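Local atomic coordinates of actin binding protein family protein (Entamoeba histolytica HM-1:IMSS, PDB entry 6K2F), a protein that probably binds actin monomers and limits their polymerization as a twinfilin of the ADF family, represented here by its N-terminal ADF-homology domain. Residues F23-I28 with K54-G59; D50-Y55 with S62-R67; T6-K11 with A103-T108. All blocks are in the same frame, centred on the assembly; numbering follows the deposited sequence.

Contact 1 of 3, residues F23-I28 with K54-G59; sequences FIQATI and KYLVEG
With CG set between its backbone N and carbonyl carbon (chi1 67°), Phe23 sends its ring off strand 23-29 to Tyr55, whose CG lies beside the backbone N and anti to the carbonyl carbon, an arrangement that presents one face of the tyrosine ring to Phe23. The two rings form a T-shaped pair: the Phe23 edge meets the Tyr55 face, with planes at 82° and centroids 5.1 Å apart. The approach is off-centre, since Phe23 CZ comes closest to Tyr55 CD1, at 3.5 Å, on the rim of the tyrosine ring.

Two residues along the strand, Gln25 is fully stretched, and its amide reaches past the start of the Tyr55 side chain to the backbone. Gln25 NE2 donates to Tyr55 O over 3.0 Å with an N-H...O angle of 156°. The acceptor lies close to the glutamine amide plane, whereas NE2 sits above the carbonyl plane, well off the lone-pair directions. The other amide atom, Gln25 OE1, is 3.6 Å from Tyr55 CB and stands near the plane of the ring at its edge.

Gln25 NE2 is also hydrogen-bonded to Ser62 OG on the neighbouring strand, while Tyr55 OH bonds Glu39 OE1 on strand 32-39. The chemistry is thus mixed: a buried glutamine amide ties the loop between helix 45-49 and strand 62-68 to the central sheet of the ADF-homology domain by its main chain, and the aromatic edge, with the Glu39 bond, helps set the lie of the tyrosine ring.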
loop_
_atom_site.group_PDB
_atom_site.type_symbol
_atom_site.label_atom_id
_atom_site.label_comp_id
_atom_site.label_asym_id
_atom_site.label_seq_id
_atom_site.Cartn_x
_atom_site.Cartn_y
_atom_site.Cartn_z
ATOM N N PHE A 23 -0.878 2.926 6.292
ATOM C CA PHE A 23 -0.896 3.533 7.633
ATOM C C PHE A 23 -2.290 3.960 8.064
ATOM O O PHE A 23 -3.185 4.145 7.255
ATOM C CB PHE A 23 0.124 4.667 7.727
ATOM C CG PHE A 23 -0.099 5.913 6.918
ATOM C CD1 PHE A 23 -0.974 6.894 7.333
ATOM C CD2 PHE A 23 0.715 6.182 5.833
ATOM C CE1 PHE A 23 -1.056 8.092 6.650
ATOM C CE2 PHE A 23 0.634 7.389 5.156
ATOM C CZ PHE A 23 -0.256 8.339 5.564
ATOM N N ILE A 24 -2.389 4.105 9.374
ATOM C CA ILE A 24 -3.617 4.553 10.075
ATOM C C ILE A 24 -3.229 5.758 10.909
ATOM O O ILE A 24 -2.292 5.668 11.683
ATOM C CB ILE A 24 -4.203 3.445 10.958
ATOM C CG1 ILE A 24 -4.509 2.190 10.144
ATOM C CG2 ILE A 24 -5.420 3.975 11.701
ATOM C CD1 ILE A 24 -4.748 0.941 10.993
ATOM N N GLN A 25 -3.898 6.872 10.694
ATOM C CA GLN A 25 -3.725 8.059 11.552
ATOM C C GLN A 25 -4.771 7.946 12.641
ATOM O O GLN A 25 -5.929 7.573 12.305
ATOM C CB GLN A 25 -3.909 9.358 10.788
ATOM C CG GLN A 25 -3.633 10.593 11.640
ATOM C CD GLN A 25 -3.763 11.833 10.798
ATOM O OE1 GLN A 25 -4.546 11.878 9.856
ATOM N NE2 GLN A 25 -2.999 12.845 11.145
ATOM N N ALA A 26 -4.382 8.202 13.883
ATOM C CA ALA A 26 -5.325 8.108 15.014
ATOM C C ALA A 26 -5.184 9.347 15.887
ATOM O O ALA A 26 -4.091 9.903 15.988
ATOM C CB ALA A 26 -5.076 6.845 15.795
ATOM N N THR A 27 -6.269 9.759 16.522
ATOM C CA THR A 27 -6.250 10.872 17.492
ATOM C C THR A 27 -7.036 10.458 18.725
ATOM O O THR A 27 -7.878 9.544 18.656
ATOM C CB THR A 27 -6.806 12.190 16.935
ATOM O OG1 THR A 27 -8.166 12.004 16.544
ATOM C CG2 THR A 27 -6.015 12.683 15.746
ATOM N N ILE A 28 -6.796 11.163 19.819
ATOM C CA ILE A 28 -7.546 10.942 21.077
ATOM C C ILE A 28 -8.838 11.761 20.991
ATOM O O ILE A 28 -8.787 13.005 20.888
ATOM C CB ILE A 28 -6.659 11.291 22.283
ATOM C CG1 ILE A 28 -5.378 10.457 22.255
ATOM C CG2 ILE A 28 -7.443 11.128 23.574
ATOM C CD1 ILE A 28 -4.356 10.797 23.330
ATOM N N LYS A 54 1.005 14.700 4.284
ATOM C CA LYS A 54 -0.317 15.154 3.786
ATOM C C LYS A 54 -1.394 15.039 4.881
ATOM O O LYS A 54 -2.451 15.669 4.734
ATOM C CB LYS A 54 -0.776 14.277 2.619
ATOM C CG LYS A 54 0.021 14.372 1.325
ATOM C CD LYS A 54 -0.681 13.634 0.186
ATOM C CE LYS A 54 -0.300 14.110 -1.202
ATOM N NZ LYS A 54 1.045 13.630 -1.598
ATOM N N TYR A 55 -1.157 14.244 5.925
ATOM C CA TYR A 55 -2.162 13.926 6.961
ATOM C C TYR A 55 -1.924 14.692 8.256
ATOM O O TYR A 55 -2.889 14.918 8.970
ATOM C CB TYR A 55 -2.112 12.428 7.238
ATOM C CG TYR A 55 -2.748 11.624 6.134
ATOM C CD1 TYR A 55 -2.042 11.267 5.000
ATOM C CD2 TYR A 55 -4.076 11.255 6.195
ATOM C CE1 TYR A 55 -2.634 10.560 3.965
ATOM C CE2 TYR A 55 -4.677 10.516 5.184
ATOM C CZ TYR A 55 -3.948 10.151 4.068
ATOM O OH TYR A 55 -4.562 9.441 3.071
ATOM N N LEU A 56 -0.695 15.092 8.545
ATOM C CA LEU A 56 -0.443 15.862 9.783
ATOM C C LEU A 56 -1.120 17.227 9.687
ATOM O O LEU A 56 -1.233 17.817 8.584
ATOM C CB LEU A 56 1.060 15.983 10.036
ATOM C CG LEU A 56 1.816 14.655 10.184
ATOM C CD1 LEU A 56 3.299 14.885 10.438
ATOM C CD2 LEU A 56 1.223 13.800 11.303
ATOM N N VAL A 57 -1.606 17.714 10.815
ATOM C CA VAL A 57 -2.220 19.061 10.901
ATOM C C VAL A 57 -1.364 19.878 11.865
ATOM O O VAL A 57 -1.197 19.461 13.004
ATOM C CB VAL A 57 -3.679 18.998 11.376
ATOM C CG1 VAL A 57 -4.244 20.389 11.519
ATOM C CG2 VAL A 57 -4.545 18.167 10.435
ATOM N N GLU A 58 -0.791 20.979 11.397
ATOM C CA GLU A 58 0.201 21.720 12.220
ATOM C C GLU A 58 -0.441 22.141 13.548
ATOM O O GLU A 58 -1.571 22.678 13.551
ATOM C CB GLU A 58 0.796 22.891 11.445
ATOM C CG GLU A 58 1.915 23.602 12.194
ATOM C CD GLU A 58 1.488 24.636 13.215
ATOM O OE1 GLU A 58 0.330 25.134 13.140
ATOM O OE2 GLU A 58 2.344 25.045 14.034
ATOM N N GLY A 59 0.258 21.850 14.642
ATOM C CA GLY A 59 -0.156 22.219 16.009
ATOM C C GLY A 59 -1.109 21.226 16.625
ATOM O O GLY A 59 -1.407 21.419 17.817
#

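Contact 2 of 3, residues D50-Y55 with S62-R67; sequences DLVLKY and SYILFR
The ring of Phe66 meets Val52 obliquely, neither squarely over a face nor at an edge: Val52 CG2 lies 3.8 Å from Phe66 CD2 and 3.9 Å from Phe66 CE2, so the methyl meets the CD2-CE2 bond at a slant. The other flat group nearby, the Tyr55 ring, has Leu51 O at its edge and in its plane, within its own turn; its hydroxyl end is carried off from strand 62-68, to Glu39 OE1.

Val52 carries the contact with both methyls. Its CG1 is anti to the backbone N (chi1 165°), which leaves CG2 beside that nitrogen and splits the two branches between different strand residues. While CG2 takes Phe66, Val52 CG1 meets Ile64 CG1 at a looser 4.1 Å, the two side chains running past one another in opposing senses. Ile64 and Phe66, two apart on the strand, both point to this side of the sheet, and the valine touches each of them.

No hydrogen bond crosses between the segments, and the interaction is wholly apolar and buried. The turn is held from within instead: backbone bonds from N-H of residue i+3 to O of residue i join Leu53 to Asp50, Lys54 to Leu51 and Tyr55 to Val52.

This helical turn follows helix 45-49 and packs on one face of the sheet of the ADF-homology domain, where Val52 also touches Leu83 of strand 77-85 and Phe23 of strand 23-29. Strand 62-68 runs antiparallel between those two, and Asp50 OD1 accepts a bond from Lys128 N near the start of helix 127-137.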
loop_
_atom_site.group_PDB
_atom_site.type_symbol
_atom_site.label_atom_id
_atom_site.label_comp_id
_atom_site.label_asym_id
_atom_site.label_seq_id
_atom_site.Cartn_x
_atom_site.Cartn_y
_atom_site.Cartn_z
ATOM N N ASP A 50 6.571 9.653 2.693
ATOM C CA ASP A 50 6.277 11.079 2.425
ATOM C C ASP A 50 4.761 11.329 2.476
ATOM O O ASP A 50 4.362 12.512 2.674
ATOM C CB ASP A 50 6.908 11.517 1.112
ATOM C CG ASP A 50 8.408 11.728 1.224
ATOM O OD1 ASP A 50 8.886 11.954 2.353
ATOM O OD2 ASP A 50 9.091 11.689 0.176
ATOM N N LEU A 51 3.924 10.304 2.304
ATOM C CA LEU A 51 2.441 10.503 2.344
ATOM C C LEU A 51 1.999 10.988 3.723
ATOM O O LEU A 51 0.969 11.673 3.807
ATOM C CB LEU A 51 1.730 9.195 1.990
ATOM C CG LEU A 51 1.962 8.704 0.567
ATOM C CD1 LEU A 51 1.313 7.342 0.372
ATOM C CD2 LEU A 51 1.435 9.713 -0.450
ATOM N N VAL A 52 2.743 10.669 4.774
ATOM C CA VAL A 52 2.399 11.091 6.156
ATOM C C VAL A 52 2.241 12.611 6.197
ATOM O O VAL A 52 1.349 13.109 6.928
ATOM C CB VAL A 52 3.469 10.622 7.147
ATOM C CG1 VAL A 52 3.335 11.337 8.495
ATOM C CG2 VAL A 52 3.401 9.116 7.298
ATOM N N LEU A 53 3.081 13.332 5.461
ATOM C CA LEU A 53 3.122 14.815 5.530
ATOM C C LEU A 53 1.783 15.420 5.094
ATOM O O LEU A 53 1.513 16.591 5.481
ATOM C CB LEU A 53 4.279 15.299 4.659
ATOM C CG LEU A 53 5.661 14.785 5.042
ATOM C CD1 LEU A 53 6.714 15.306 4.074
ATOM C CD2 LEU A 53 6.000 15.182 6.457
ATOM N N LYS A 54 1.005 14.700 4.284
ATOM C CA LYS A 54 -0.317 15.154 3.786
ATOM C C LYS A 54 -1.394 15.039 4.881
ATOM O O LYS A 54 -2.451 15.669 4.734
ATOM C CB LYS A 54 -0.776 14.277 2.619
ATOM C CG LYS A 54 0.021 14.372 1.325
ATOM C CD LYS A 54 -0.681 13.634 0.186
ATOM C CE LYS A 54 -0.300 14.110 -1.202
ATOM N NZ LYS A 54 1.045 13.630 -1.598
ATOM N N TYR A 55 -1.157 14.244 5.925
ATOM C CA TYR A 55 -2.162 13.926 6.961
ATOM C C TYR A 55 -1.924 14.692 8.256
ATOM O O TYR A 55 -2.889 14.918 8.970
ATOM C CB TYR A 55 -2.112 12.428 7.238
ATOM C CG TYR A 55 -2.748 11.624 6.134
ATOM C CD1 TYR A 55 -2.042 11.267 5.000
ATOM C CD2 TYR A 55 -4.076 11.255 6.195
ATOM C CE1 TYR A 55 -2.634 10.560 3.965
ATOM C CE2 TYR A 55 -4.677 10.516 5.184
ATOM C CZ TYR A 55 -3.948 10.151 4.068
ATOM O OH TYR A 55 -4.562 9.441 3.071
ATOM N N SER A 62 -1.084 14.004 16.641
ATOM C CA SER A 62 -1.707 12.783 16.090
ATOM C C SER A 62 -0.702 11.656 16.110
ATOM O O SER A 62 0.515 11.912 16.233
ATOM C CB SER A 62 -2.326 12.964 14.725
ATOM O OG SER A 62 -1.367 13.263 13.729
ATOM N N TYR A 63 -1.212 10.439 16.052
ATOM C CA TYR A 63 -0.386 9.238 15.874
ATOM C C TYR A 63 -0.536 8.715 14.458
ATOM O O TYR A 63 -1.627 8.743 13.886
ATOM C CB TYR A 63 -0.833 8.133 16.811
ATOM C CG TYR A 63 -0.831 8.483 18.269
ATOM C CD1 TYR A 63 0.347 8.681 18.956
ATOM C CD2 TYR A 63 -2.017 8.554 18.979
ATOM C CE1 TYR A 63 0.353 8.963 20.313
ATOM C CE2 TYR A 63 -2.028 8.798 20.337
ATOM C CZ TYR A 63 -0.847 9.014 21.013
ATOM O OH TYR A 63 -0.911 9.288 22.352
ATOM N N ILE A 64 0.542 8.146 13.935
ATOM C CA ILE A 64 0.492 7.382 12.658
ATOM C C ILE A 64 1.057 5.996 12.936
ATOM O O ILE A 64 2.174 5.899 13.417
ATOM C CB ILE A 64 1.326 8.013 11.531
ATOM C CG1 ILE A 64 1.049 9.500 11.323
ATOM C CG2 ILE A 64 1.115 7.188 10.264
ATOM C CD1 ILE A 64 -0.218 9.765 10.642
ATOM N N LEU A 65 0.261 4.966 12.684
ATOM C CA LEU A 65 0.728 3.567 12.707
ATOM C C LEU A 65 1.128 3.218 11.282
ATOM O O LEU A 65 0.245 3.155 10.429
ATOM C CB LEU A 65 -0.383 2.668 13.235
ATOM C CG LEU A 65 -0.936 3.077 14.588
ATOM C CD1 LEU A 65 -2.068 2.167 15.002
ATOM C CD2 LEU A 65 0.163 3.091 15.624
ATOM N N PHE A 66 2.421 3.113 11.044
ATOM C CA PHE A 66 2.986 3.029 9.683
ATOM C C PHE A 66 3.592 1.633 9.502
ATOM O O PHE A 66 4.534 1.245 10.178
ATOM C CB PHE A 66 4.012 4.133 9.478
ATOM C CG PHE A 66 4.393 4.335 8.040
ATOM C CD1 PHE A 66 5.319 3.495 7.452
ATOM C CD2 PHE A 66 3.856 5.376 7.296
ATOM C CE1 PHE A 66 5.694 3.680 6.136
ATOM C CE2 PHE A 66 4.200 5.528 5.960
ATOM C CZ PHE A 66 5.124 4.689 5.391
ATOM N N ARG A 67 3.063 0.903 8.551
ATOM C CA ARG A 67 3.454 -0.508 8.322
ATOM C C ARG A 67 4.800 -0.569 7.595
ATOM O O ARG A 67 4.963 0.114 6.586
ATOM C CB ARG A 67 2.372 -1.218 7.513
ATOM C CG ARG A 67 2.597 -2.717 7.402
ATOM C CD ARG A 67 1.533 -3.426 6.584
ATOM N NE ARG A 67 1.373 -2.830 5.266
ATOM C CZ ARG A 67 2.199 -2.973 4.237
ATOM N NH1 ARG A 67 3.291 -3.712 4.344
ATOM N NH2 ARG A 67 1.931 -2.381 3.087
#

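Contact 3 of 3, residues T6-K11 with A103-T108; sequences TDLINK and ARFRTT
Two helices packed on one face of the central mixed sheet of the ADF-homology fold meet here, helix 6-18 and the short helix 103-109, and they touch through a small number of apolar side-chain ends. Ile9 CD1 lies 3.8 Å from Thr108 CG2, and Thr108 CG2 is also 4.1 Å from Ile9 CG1; the two side chains lie roughly perpendicular. Deeper in, Leu8 CD2 approaches Phe105 CE1 at 4.3 Å, oblique to the phenylalanine ring.

Thr108 divides its branches by polarity. Its CG2 is anti to the backbone N, which directs the methyl to Ile9 and places OG1 (chi1 -57°) where it can bond back into its own helix. Thr108 OG1 donates to Arg104 O at 2.7 Å, and Thr108 N reaches the same Arg104 O at 3.0 Å from the opposite face of its plane. Both donors of the threonine are thus spent within its own helix, and its methyl faces the neighbouring one.

Leu4 of the short strand 3-4 touches Ile9, Phe105 and Thr108, and so lies beside both pairs. Beneath the helices, Leu8 rests on Ile24 and Ala26 of strand 23-29 and on Ile33 and Ile35 of strand 32-39, while Phe105 touches Ile33 and meets the ring of Tyr63 from strand 62-68 edge-to-face.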
loop_
_atom_site.group_PDB
_atom_site.type_symbol
_atom_site.label_atom_id
_atom_site.label_comp_id
_atom_site.label_asym_id
_atom_site.label_seq_id
_atom_site.Cartn_x
_atom_site.Cartn_y
_atom_site.Cartn_z
ATOM N N THR A 6 -12.202 0.069 19.899
ATOM C CA THR A 6 -12.423 -1.247 19.257
ATOM C C THR A 6 -12.234 -1.111 17.743
ATOM O O THR A 6 -11.592 -1.998 17.148
ATOM C CB THR A 6 -13.811 -1.801 19.575
ATOM O OG1 THR A 6 -13.908 -1.869 20.994
ATOM C CG2 THR A 6 -14.037 -3.163 18.958
ATOM N N ASP A 7 -12.775 -0.050 17.135
ATOM C CA ASP A 7 -12.683 0.123 15.663
ATOM C C ASP A 7 -11.213 0.221 15.269
ATOM O O ASP A 7 -10.838 -0.368 14.261
ATOM C CB ASP A 7 -13.461 1.338 15.154
ATOM C CG ASP A 7 -14.951 1.095 14.962
ATOM O OD1 ASP A 7 -15.378 -0.078 15.029
ATOM O OD2 ASP A 7 -15.676 2.084 14.743
ATOM N N LEU A 8 -10.409 0.975 16.028
ATOM C CA LEU A 8 -8.971 1.150 15.698
ATOM C C LEU A 8 -8.277 -0.203 15.815
ATOM O O LEU A 8 -7.501 -0.543 14.927
ATOM C CB LEU A 8 -8.319 2.186 16.621
ATOM C CG LEU A 8 -6.798 2.344 16.482
ATOM C CD1 LEU A 8 -6.410 2.653 15.045
ATOM C CD2 LEU A 8 -6.290 3.431 17.421
ATOM N N ILE A 9 -8.518 -0.944 16.887
ATOM C CA ILE A 9 -7.867 -2.275 17.053
ATOM C C ILE A 9 -8.261 -3.168 15.875
ATOM O O ILE A 9 -7.372 -3.812 15.316
ATOM C CB ILE A 9 -8.190 -2.918 18.398
ATOM C CG1 ILE A 9 -7.702 -2.050 19.559
ATOM C CG2 ILE A 9 -7.591 -4.309 18.462
ATOM C CD1 ILE A 9 -8.312 -2.405 20.883
ATOM N N ASN A 10 -9.543 -3.236 15.536
ATOM C CA ASN A 10 -10.034 -4.081 14.414
ATOM C C ASN A 10 -9.335 -3.690 13.101
ATOM O O ASN A 10 -8.901 -4.600 12.364
ATOM C CB ASN A 10 -11.553 -3.981 14.268
ATOM C CG ASN A 10 -12.079 -4.720 13.054
ATOM O OD1 ASN A 10 -12.836 -4.165 12.257
ATOM N ND2 ASN A 10 -11.668 -5.969 12.901
ATOM N N LYS A 11 -9.297 -2.395 12.778
ATOM C CA LYS A 11 -8.748 -1.930 11.485
ATOM C C LYS A 11 -7.247 -2.216 11.470
ATOM O O LYS A 11 -6.722 -2.643 10.430
ATOM C CB LYS A 11 -9.032 -0.444 11.265
ATOM C CG LYS A 11 -10.492 -0.070 11.039
ATOM C CD LYS A 11 -11.247 -0.860 9.984
ATOM C CE LYS A 11 -12.739 -0.599 10.039
ATOM N NZ LYS A 11 -13.292 -0.866 11.389
ATOM N N ALA A 103 2.450 4.631 24.986
ATOM C CA ALA A 103 2.785 3.281 25.501
ATOM C C ALA A 103 1.590 2.345 25.308
ATOM O O ALA A 103 1.793 1.117 25.298
ATOM C CB ALA A 103 3.201 3.343 26.950
ATOM N N ARG A 104 0.383 2.899 25.147
ATOM C CA ARG A 104 -0.840 2.067 25.049
ATOM C C ARG A 104 -0.775 1.241 23.755
ATOM O O ARG A 104 -1.366 0.164 23.741
ATOM C CB ARG A 104 -2.108 2.925 25.112
ATOM C CG ARG A 104 -3.287 2.191 25.731
ATOM C CD ARG A 104 -3.164 2.064 27.242
ATOM N NE ARG A 104 -3.130 3.383 27.860
ATOM C CZ ARG A 104 -2.076 3.943 28.451
ATOM N NH1 ARG A 104 -0.928 3.291 28.542
ATOM N NH2 ARG A 104 -2.171 5.159 28.961
ATOM N N PHE A 105 -0.078 1.683 22.700
ATOM C CA PHE A 105 -0.052 0.937 21.414
ATOM C C PHE A 105 0.634 -0.416 21.627
ATOM O O PHE A 105 0.043 -1.440 21.255
ATOM C CB PHE A 105 0.578 1.764 20.293
ATOM C CG PHE A 105 -0.304 2.913 19.862
ATOM C CD1 PHE A 105 -1.348 2.713 18.978
ATOM C CD2 PHE A 105 -0.108 4.190 20.364
ATOM C CE1 PHE A 105 -2.182 3.754 18.603
ATOM C CE2 PHE A 105 -0.941 5.232 19.981
ATOM C CZ PHE A 105 -1.970 5.018 19.104
ATOM N N ARG A 106 1.833 -0.439 22.208
ATOM C CA ARG A 106 2.592 -1.709 22.354
ATOM C C ARG A 106 1.839 -2.610 23.332
ATOM O O ARG A 106 1.781 -3.818 23.103
ATOM C CB ARG A 106 4.044 -1.448 22.767
ATOM C CG ARG A 106 4.284 -1.300 24.262
ATOM C CD ARG A 106 5.767 -1.152 24.552
ATOM N NE ARG A 106 6.187 0.220 24.295
ATOM C CZ ARG A 106 6.035 1.230 25.147
ATOM N NH1 ARG A 106 5.474 1.029 26.331
ATOM N NH2 ARG A 106 6.437 2.443 24.807
ATOM N N THR A 107 1.266 -2.032 24.394
ATOM C CA THR A 107 0.584 -2.807 25.451
ATOM C C THR A 107 -0.666 -3.466 24.852
ATOM O O THR A 107 -0.974 -4.613 25.217
ATOM C CB THR A 107 0.357 -1.940 26.695
ATOM O OG1 THR A 107 -0.477 -0.852 26.322
ATOM C CG2 THR A 107 1.646 -1.406 27.278
ATOM N N THR A 108 -1.340 -2.787 23.931
ATOM C CA THR A 108 -2.634 -3.232 23.368
ATOM C C THR A 108 -2.403 -4.165 22.182
ATOM O O THR A 108 -3.099 -5.214 22.101
ATOM C CB THR A 108 -3.497 -2.039 22.952
ATOM O OG1 THR A 108 -3.654 -1.217 24.115
ATOM C CG2 THR A 108 -4.837 -2.482 22.416
#

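Contacts 1 and 2 lie side by side, their centres about 6 Å apart, and share Lys54 and Tyr55; their strands, 23-29 and 62-68, are antiparallel neighbours joined by probable hydrogen bonds such as Ala26 N to Tyr63 O. Contact 3 is centred about 16 Å from each, and on the same strands it uses the residues that alternate with theirs, on the opposite face: Ile24 and Ala26 touch Leu8, Tyr63 and Leu65 touch Phe105. The sheet is therefore covered on both faces, by segment 50-59 and by two helices. In sequence, contact 3 encloses both others, bringing early and late parts of this ADF-homology domain together.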